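Local structure of DegQ (Legionella fallonii, 3PV2) at residues 82-96 / 126-140. The protein probably degrades misfolded proteins as an HtrA-family serine protease with PDZ domains, working in large self-compartmentalising assemblies of twelve chains. Numbering follows the deposited sequence.
Sequences VIIDPNNGVIITNDH and DLAVLKIDAKNLKSL
Two torsions bring H96 and D126 together: the imidazole is folded between its own backbone N and carbonyl carbon (chi1 80°), while the D126 carboxylate extends opposite its backbone N (chi1 -163°). D126 then grips H96 with both oxygens. ND1 of H96 donates to OD2 of D126 over 2.7 Å, meeting the syn lone pair almost in the ring plane, while the backbone N of H96 reaches OD1 of D126, also at 2.7 Å, nearly along the C-O bond. The two bonds should hold the D126 carboxylate against rotation, while the imidazole is steadied through ND1 alone. With S205 lying against H96, this pairing is consistent with the His and Asp of a trypsin-like catalytic triad.

From this end, strands 90-93 and 127-131 run antiparallel. I91 and L130 exchange two backbone hydrogen bonds, as do T93 and A128, and I132 N continues the ladder to G89 O at 2.9 Å. On the I91 face, CD1 of I91 meets CD1 of I132 at 3.8 Å, the two side chains crossing at about a right angle. The other face carries V90 CG1 on V129 CG1 at 3.6 Å, with CD1 of I92 on the second methyl of V129.

Past I132 the chain loops back along 82-89. CD2 of L137 packs on CA of G89 at 3.7 Å, its CB lies on P86, and OG of S139 donates to I83 O at 2.6 Å, tilted from the carbonyl plane.

The paired strands are neighbours in the six-stranded N-terminal barrel, where strand 74-85 continues the sheet beyond 90-93 and strand 113-122 beyond 127-131. Helix 239-252 packs on L127, I92 and V129, while strand 216-221 of the second barrel touches H96 and D126 through T221.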
loop_
_atom_site.group_PDB
_atom_site.type_symbol
_atom_site.label_atom_id
_atom_site.label_comp_id
_atom_site.label_asym_id
_atom_site.label_seq_id
_atom_site.Cartn_x
_atom_site.Cartn_y
_atom_site.Cartn_z
ATOM N N VAL B 82 -16.016 37.480 30.614
ATOM C CA VAL B 82 -15.775 38.812 31.182
ATOM C C VAL B 82 -17.021 39.271 31.875
ATOM O O VAL B 82 -18.102 39.218 31.286
ATOM C CB VAL B 82 -15.543 39.811 30.106
ATOM C CG1 VAL B 82 -15.102 41.134 30.783
ATOM C CG2 VAL B 82 -14.484 39.328 29.129
ATOM N N ILE B 83 -16.886 39.767 33.105
ATOM C CA ILE B 83 -18.045 40.233 33.850
ATOM C C ILE B 83 -18.324 41.617 33.373
ATOM O O ILE B 83 -17.497 42.504 33.555
ATOM C CB ILE B 83 -17.802 40.277 35.393
ATOM C CG1 ILE B 83 -17.707 38.851 35.952
ATOM C CG2 ILE B 83 -18.980 40.961 36.111
ATOM C CD1 ILE B 83 -16.932 38.764 37.276
ATOM N N ILE B 84 -19.471 41.813 32.732
ATOM C CA ILE B 84 -19.820 43.133 32.220
ATOM C C ILE B 84 -20.908 43.815 33.077
ATOM O O ILE B 84 -21.112 45.030 32.938
ATOM C CB ILE B 84 -20.259 43.124 30.751
ATOM C CG1 ILE B 84 -21.541 42.303 30.568
ATOM C CG2 ILE B 84 -19.112 42.660 29.823
ATOM C CD1 ILE B 84 -22.183 42.591 29.259
ATOM N N ASP B 85 -21.596 43.058 33.932
ATOM C CA ASP B 85 -22.452 43.674 34.967
ATOM C C ASP B 85 -22.265 42.980 36.323
ATOM O O ASP B 85 -22.792 41.890 36.532
ATOM C CB ASP B 85 -23.920 43.647 34.563
ATOM C CG ASP B 85 -24.821 44.342 35.563
ATOM O OD1 ASP B 85 -24.406 44.611 36.714
ATOM O OD2 ASP B 85 -25.982 44.609 35.183
ATOM N N PRO B 86 -21.501 43.607 37.229
ATOM C CA PRO B 86 -21.121 42.997 38.472
ATOM C C PRO B 86 -22.276 42.980 39.496
ATOM O O PRO B 86 -22.252 42.145 40.386
ATOM C CB PRO B 86 -20.000 43.901 38.967
ATOM C CG PRO B 86 -20.315 45.246 38.422
ATOM C CD PRO B 86 -21.190 45.042 37.216
ATOM N N ASN B 87 -23.274 43.860 39.350
ATOM C CA ASN B 87 -24.429 43.853 40.276
ATOM C C ASN B 87 -25.400 42.739 39.919
ATOM O O ASN B 87 -25.973 42.131 40.796
ATOM C CB ASN B 87 -25.168 45.208 40.318
ATOM C CG ASN B 87 -24.252 46.366 40.686
ATOM O OD1 ASN B 87 -23.603 46.348 41.724
ATOM N ND2 ASN B 87 -24.177 47.366 39.817
ATOM N N ASN B 88 -25.578 42.459 38.632
ATOM C CA ASN B 88 -26.456 41.364 38.248
ATOM C C ASN B 88 -25.733 40.074 37.850
ATOM O O ASN B 88 -26.377 39.107 37.464
ATOM C CB ASN B 88 -27.408 41.838 37.160
ATOM C CG ASN B 88 -28.299 42.979 37.640
ATOM O OD1 ASN B 88 -28.277 44.067 37.052
ATOM N ND2 ASN B 88 -29.051 42.754 38.756
ATOM N N GLY B 89 -24.407 40.060 37.942
ATOM C CA GLY B 89 -23.651 38.858 37.665
ATOM C C GLY B 89 -23.742 38.400 36.215
ATOM O O GLY B 89 -23.870 37.217 35.970
ATOM N N VAL B 90 -23.661 39.331 35.262
ATOM C CA VAL B 90 -23.730 39.010 33.799
ATOM C C VAL B 90 -22.309 38.970 33.255
ATOM O O VAL B 90 -21.491 39.882 33.485
ATOM C CB VAL B 90 -24.529 40.095 33.025
ATOM C CG1 VAL B 90 -24.445 39.976 31.475
ATOM C CG2 VAL B 90 -26.009 40.183 33.544
ATOM N N ILE B 91 -22.073 37.922 32.477
ATOM C CA ILE B 91 -20.793 37.544 31.975
ATOM C C ILE B 91 -20.906 37.277 30.501
ATOM O O ILE B 91 -21.831 36.577 30.062
ATOM C CB ILE B 91 -20.396 36.222 32.597
ATOM C CG1 ILE B 91 -20.050 36.404 34.063
ATOM C CG2 ILE B 91 -19.223 35.623 31.829
ATOM C CD1 ILE B 91 -19.648 35.066 34.814
ATOM N N ILE B 92 -19.983 37.812 29.717
ATOM C CA ILE B 92 -20.001 37.556 28.281
ATOM C C ILE B 92 -18.958 36.510 27.960
ATOM O O ILE B 92 -17.844 36.545 28.474
ATOM C CB ILE B 92 -19.663 38.836 27.449
ATOM C CG1 ILE B 92 -20.736 39.891 27.611
ATOM C CG2 ILE B 92 -19.630 38.546 25.995
ATOM C CD1 ILE B 92 -22.101 39.465 27.308
ATOM N N THR B 93 -19.273 35.631 27.044
ATOM C CA THR B 93 -18.262 34.745 26.535
ATOM C C THR B 93 -18.556 34.447 25.097
ATOM O O THR B 93 -19.452 35.064 24.518
ATOM C CB THR B 93 -18.160 33.489 27.386
ATOM O OG1 THR B 93 -16.984 32.761 26.964
ATOM C CG2 THR B 93 -19.470 32.605 27.284
ATOM N N ASN B 94 -17.814 33.546 24.450
ATOM C CA ASN B 94 -18.198 33.183 23.082
ATOM C C ASN B 94 -19.284 32.149 23.038
ATOM O O ASN B 94 -19.329 31.262 23.880
ATOM C CB ASN B 94 -17.051 32.563 22.384
ATOM C CG ASN B 94 -15.895 33.527 22.181
ATOM O OD1 ASN B 94 -16.075 34.660 21.675
ATOM N ND2 ASN B 94 -14.699 33.065 22.486
ATOM N N ASP B 95 -20.119 32.169 22.005
ATOM C CA ASP B 95 -21.078 31.058 21.831
ATOM C C ASP B 95 -20.387 29.703 21.650
ATOM O O ASP B 95 -20.834 28.699 22.207
ATOM C CB ASP B 95 -22.070 31.335 20.670
ATOM C CG ASP B 95 -23.333 30.476 20.746
ATOM O OD1 ASP B 95 -23.602 29.770 19.763
ATOM O OD2 ASP B 95 -24.070 30.500 21.778
ATOM N N HIS B 96 -19.315 29.655 20.854
ATOM C CA HIS B 96 -18.619 28.379 20.630
ATOM C C HIS B 96 -18.064 27.780 21.919
ATOM O O HIS B 96 -17.975 26.573 22.020
ATOM C CB HIS B 96 -17.558 28.464 19.545
ATOM C CG HIS B 96 -16.261 29.071 19.987
ATOM N ND1 HIS B 96 -15.892 30.343 19.638
ATOM C CD2 HIS B 96 -15.220 28.559 20.693
ATOM C CE1 HIS B 96 -14.693 30.605 20.137
ATOM N NE2 HIS B 96 -14.272 29.541 20.797
ATOM N N ASP B 126 -21.074 34.962 17.476
ATOM C CA ASP B 126 -20.321 34.156 18.427
ATOM C C ASP B 126 -20.232 34.783 19.800
ATOM O O ASP B 126 -19.140 34.808 20.386
ATOM C CB ASP B 126 -18.893 33.842 17.896
ATOM C CG ASP B 126 -18.238 32.677 18.654
ATOM O OD1 ASP B 126 -18.966 31.912 19.335
ATOM O OD2 ASP B 126 -17.017 32.546 18.612
ATOM N N LEU B 127 -21.382 35.225 20.340
ATOM C CA LEU B 127 -21.497 35.713 21.697
ATOM C C LEU B 127 -22.508 34.932 22.506
ATOM O O LEU B 127 -23.445 34.350 21.963
ATOM C CB LEU B 127 -21.922 37.179 21.712
ATOM C CG LEU B 127 -20.874 38.074 21.055
ATOM C CD1 LEU B 127 -21.562 39.455 20.825
ATOM C CD2 LEU B 127 -19.606 38.120 21.965
ATOM N N ALA B 128 -22.303 34.903 23.823
ATOM C CA ALA B 128 -23.255 34.280 24.732
ATOM C C ALA B 128 -23.207 35.037 26.020
ATOM O O ALA B 128 -22.185 35.571 26.375
ATOM C CB ALA B 128 -22.923 32.866 24.959
ATOM N N VAL B 129 -24.351 35.112 26.680
ATOM C CA VAL B 129 -24.509 35.781 27.942
ATOM C C VAL B 129 -24.845 34.716 28.979
ATOM O O VAL B 129 -25.702 33.818 28.740
ATOM C CB VAL B 129 -25.646 36.774 27.859
ATOM C CG1 VAL B 129 -25.776 37.572 29.127
ATOM C CG2 VAL B 129 -25.514 37.672 26.606
ATOM N N LEU B 130 -24.147 34.826 30.106
ATOM C CA LEU B 130 -24.267 33.920 31.227
ATOM C C LEU B 130 -24.582 34.773 32.453
ATOM O O LEU B 130 -24.163 35.959 32.545
ATOM C CB LEU B 130 -22.935 33.204 31.521
ATOM C CG LEU B 130 -22.238 32.375 30.422
ATOM C CD1 LEU B 130 -20.942 31.743 30.978
ATOM C CD2 LEU B 130 -23.143 31.338 29.836
ATOM N N LYS B 131 -25.220 34.142 33.425
ATOM C CA LYS B 131 -25.487 34.783 34.673
ATOM C C LYS B 131 -25.071 33.894 35.854
ATOM O O LYS B 131 -25.272 32.681 35.845
ATOM C CB LYS B 131 -26.964 35.126 34.734
ATOM C CG LYS B 131 -27.456 35.392 36.110
ATOM C CD LYS B 131 -28.171 36.726 36.251
ATOM C CE LYS B 131 -28.527 36.953 37.763
ATOM N NZ LYS B 131 -29.489 38.054 37.945
ATOM N N ILE B 132 -24.501 34.523 36.863
ATOM C CA ILE B 132 -24.041 33.851 38.075
ATOM C C ILE B 132 -24.687 34.634 39.204
ATOM O O ILE B 132 -24.981 35.819 39.041
ATOM C CB ILE B 132 -22.498 33.835 38.229
ATOM C CG1 ILE B 132 -21.922 35.252 38.102
ATOM C CG2 ILE B 132 -21.864 32.925 37.207
ATOM C CD1 ILE B 132 -20.429 35.366 38.498
ATOM N N ASP B 133 -24.988 33.979 40.307
ATOM C CA ASP B 133 -25.574 34.699 41.422
ATOM C C ASP B 133 -24.456 34.861 42.381
ATOM O O ASP B 133 -24.178 33.922 43.134
ATOM C CB ASP B 133 -26.686 33.914 42.124
ATOM C CG ASP B 133 -27.754 33.380 41.166
ATOM O OD1 ASP B 133 -28.156 34.054 40.159
ATOM O OD2 ASP B 133 -28.212 32.249 41.447
ATOM N N ALA B 134 -23.796 36.020 42.359
ATOM C CA ALA B 134 -22.786 36.304 43.377
ATOM C C ALA B 134 -22.702 37.774 43.730
ATOM O O ALA B 134 -23.168 38.638 42.986
ATOM C CB ALA B 134 -21.418 35.774 42.961
ATOM N N LYS B 135 -22.080 38.023 44.877
ATOM C CA LYS B 135 -21.788 39.352 45.376
ATOM C C LYS B 135 -20.288 39.551 45.307
ATOM O O LYS B 135 -19.559 38.622 45.009
ATOM C CB LYS B 135 -22.188 39.484 46.844
ATOM C CG LYS B 135 -23.250 38.484 47.359
ATOM C CD LYS B 135 -22.650 37.123 47.792
ATOM C CE LYS B 135 -23.333 36.580 49.069
ATOM N NZ LYS B 135 -24.837 36.655 49.068
ATOM N N ASN B 136 -19.830 40.751 45.638
ATOM C CA ASN B 136 -18.402 41.026 45.676
ATOM C C ASN B 136 -17.839 40.758 44.283
ATOM O O ASN B 136 -16.798 40.129 44.158
ATOM C CB ASN B 136 -17.725 40.094 46.689
ATOM C CG ASN B 136 -16.453 40.668 47.302
ATOM O OD1 ASN B 136 -16.277 40.578 48.509
ATOM N ND2 ASN B 136 -15.554 41.231 46.486
ATOM N N LEU B 137 -18.574 41.197 43.264
ATOM C CA LEU B 137 -18.213 41.014 41.876
ATOM C C LEU B 137 -17.661 42.326 41.353
ATOM O O LEU B 137 -18.169 43.388 41.686
ATOM C CB LEU B 137 -19.438 40.541 41.075
ATOM C CG LEU B 137 -19.469 39.089 40.556
ATOM C CD1 LEU B 137 -18.980 38.007 41.480
ATOM C CD2 LEU B 137 -20.860 38.780 40.079
ATOM N N LYS B 138 -16.595 42.235 40.563
ATOM C CA LYS B 138 -16.001 43.398 39.918
ATOM C C LYS B 138 -16.085 43.328 38.403
ATOM O O LYS B 138 -15.999 42.256 37.814
ATOM C CB LYS B 138 -14.530 43.554 40.342
ATOM C CG LYS B 138 -14.332 44.489 41.535
ATOM C CD LYS B 138 -13.452 43.879 42.641
ATOM C CE LYS B 138 -13.724 44.526 44.012
ATOM N NZ LYS B 138 -14.738 43.766 44.817
ATOM N N SER B 139 -16.241 44.499 37.793
ATOM C CA SER B 139 -16.171 44.668 36.344
ATOM C C SER B 139 -15.037 45.622 36.020
ATOM O O SER B 139 -14.119 45.762 36.811
ATOM C CB SER B 139 -17.507 45.178 35.773
ATOM O OG SER B 139 -17.657 44.924 34.374
ATOM N N LEU B 140 -15.076 46.186 34.810
ATOM C CA LEU B 140 -14.104 47.152 34.306
ATOM C C LEU B 140 -14.856 48.213 33.507
ATOM O O LEU B 140 -15.974 47.964 33.082
ATOM C CB LEU B 140 -13.047 46.492 33.366
ATOM C CG LEU B 140 -13.306 45.240 32.489
ATOM C CD1 LEU B 140 -14.700 44.950 32.160
ATOM C CD2 LEU B 140 -12.495 45.287 31.250
#